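Local structure of Cap5O (Staphylococcus aureus, 3OJO) at residues 148-151 against 152-156. The protein is a UDP-N-acetyl-mannosamine dehydrogenase of capsular polysaccharide biosynthesis, which binds NAD and probably uses it to oxidise its sugar-nucleotide substrate. Numbering follows the deposited sequence.
Sequences GFTI and GEDIY
Asp154 carries its CG beside its own backbone N (chi1 -52°), which points the carboxylate back at Thr150. Ile155 has CG1 between its backbone N and carbonyl carbon (chi1 54°), and this brings both branches to bear on Phe149. Asp154 OD2 lies 2.8 Å from Thr150 N, but the N-H is badly aimed and the bond is weak. The same oxygen also sits against Thr150 CB. The backbone grip is firmer. Thr150 O takes Asp154 N in its carbonyl plane at 2.8 Å, nearly in line with C=O. Thr150 O also accepts Glu153 N at 3.2 Å, from above that plane. Gly152 N returns a bond to Ile155 O at 3.0 Å.

Phe149 meets Asp154 CB with its ring edge, at CD1. Ile155 CG2 approaches Phe149 CE1 obliquely, 3.6 Å away. Ile155 CD1 reaches on to Ile151 CG1 at 3.8 Å. Ile144 of helix 135-145 packs on both Phe149 and Ile155. Lys121 makes a cation-pi contact with the Phe149 ring and a hydrogen bond to Gly148 O.

Residues 150-153 form a type II beta turn, with Gly152 at its third position (phi 95°). The turn reverses the chain between helix 135-145 and strand 156-159 of the Rossmann-type NAD-binding domain, away from the cofactor.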
loop_
_atom_site.group_PDB
_atom_site.type_symbol
_atom_site.label_atom_id
_atom_site.label_comp_id
_atom_site.label_asym_id
_atom_site.label_seq_id
_atom_site.Cartn_x
_atom_site.Cartn_y
_atom_site.Cartn_z
ATOM N N GLY B 148 -31.687 -11.311 -29.829
ATOM C CA GLY B 148 -32.550 -12.300 -29.177
ATOM C C GLY B 148 -31.845 -13.199 -28.177
ATOM O O GLY B 148 -31.878 -14.425 -28.336
ATOM N N PHE B 149 -31.205 -12.608 -27.136
ATOM C CA PHE B 149 -30.424 -13.381 -26.170
ATOM C C PHE B 149 -30.672 -13.125 -24.683
ATOM O O PHE B 149 -30.958 -11.995 -24.279
ATOM C CB PHE B 149 -28.920 -13.301 -26.491
ATOM C CG PHE B 149 -28.458 -14.092 -27.695
ATOM C CD1 PHE B 149 -28.329 -15.476 -27.633
ATOM C CD2 PHE B 149 -28.102 -13.449 -28.879
ATOM C CE1 PHE B 149 -27.899 -16.211 -28.747
ATOM C CE2 PHE B 149 -27.659 -14.184 -29.990
ATOM C CZ PHE B 149 -27.554 -15.561 -29.913
ATOM N N THR B 150 -30.530 -14.208 -23.878
ATOM C CA THR B 150 -30.675 -14.258 -22.420
ATOM C C THR B 150 -29.385 -14.857 -21.856
ATOM O O THR B 150 -29.039 -16.002 -22.177
ATOM C CB THR B 150 -31.981 -14.989 -22.029
ATOM O OG1 THR B 150 -33.079 -14.212 -22.511
ATOM C CG2 THR B 150 -32.131 -15.189 -20.521
ATOM N N ILE B 151 -28.667 -14.061 -21.051
ATOM C CA ILE B 151 -27.368 -14.434 -20.467
ATOM C C ILE B 151 -27.535 -15.530 -19.413
ATOM O O ILE B 151 -28.334 -15.375 -18.486
ATOM C CB ILE B 151 -26.557 -13.185 -19.991
ATOM C CG1 ILE B 151 -26.134 -12.288 -21.180
ATOM C CG2 ILE B 151 -25.303 -13.577 -19.192
ATOM C CD1 ILE B 151 -26.927 -11.401 -21.601
ATOM N N GLY B 152 -26.808 -16.632 -19.597
ATOM C CA GLY B 152 -26.869 -17.790 -18.714
ATOM C C GLY B 152 -27.830 -18.844 -19.219
ATOM O O GLY B 152 -27.871 -19.958 -18.683
ATOM N N GLU B 153 -28.591 -18.496 -20.276
ATOM C CA GLU B 153 -29.579 -19.363 -20.912
ATOM C C GLU B 153 -29.193 -19.637 -22.360
ATOM O O GLU B 153 -28.877 -20.782 -22.699
ATOM C CB GLU B 153 -30.989 -18.739 -20.807
ATOM C CG GLU B 153 -32.078 -19.755 -20.513
ATOM C CD GLU B 153 -33.314 -19.195 -19.841
ATOM O OE1 GLU B 153 -33.232 -18.858 -18.636
ATOM O OE2 GLU B 153 -34.396 -19.239 -20.470
ATOM N N ASP B 154 -29.197 -18.580 -23.205
ATOM C CA ASP B 154 -28.880 -18.635 -24.637
ATOM C C ASP B 154 -27.372 -18.492 -24.934
ATOM O O ASP B 154 -26.861 -19.187 -25.810
ATOM C CB ASP B 154 -29.671 -17.566 -25.407
ATOM C CG ASP B 154 -31.166 -17.550 -25.178
ATOM O OD1 ASP B 154 -31.782 -18.627 -25.226
ATOM O OD2 ASP B 154 -31.726 -16.454 -25.029
ATOM N N ILE B 155 -26.677 -17.563 -24.243
ATOM C CA ILE B 155 -25.230 -17.320 -24.387
ATOM C C ILE B 155 -24.536 -17.137 -23.042
ATOM O O ILE B 155 -25.143 -16.646 -22.085
ATOM C CB ILE B 155 -24.844 -16.192 -25.373
ATOM C CG1 ILE B 155 -25.538 -14.871 -25.066
ATOM C CG2 ILE B 155 -24.934 -16.610 -26.822
ATOM C CD1 ILE B 155 -24.668 -13.996 -24.218
ATOM N N TYR B 156 -23.244 -17.454 -23.002
ATOM C CA TYR B 156 -22.482 -17.358 -21.770
ATOM C C TYR B 156 -21.421 -16.281 -21.817
ATOM O O TYR B 156 -20.630 -16.235 -22.761
ATOM C CB TYR B 156 -21.945 -18.730 -21.347
ATOM C CG TYR B 156 -23.033 -19.782 -21.353
ATOM C CD1 TYR B 156 -24.024 -19.794 -20.373
ATOM C CD2 TYR B 156 -23.124 -20.712 -22.384
ATOM C CE1 TYR B 156 -25.066 -20.721 -20.406
ATOM C CE2 TYR B 156 -24.158 -21.649 -22.426
ATOM C CZ TYR B 156 -25.130 -21.648 -21.436
ATOM O OH TYR B 156 -26.156 -22.564 -21.472
#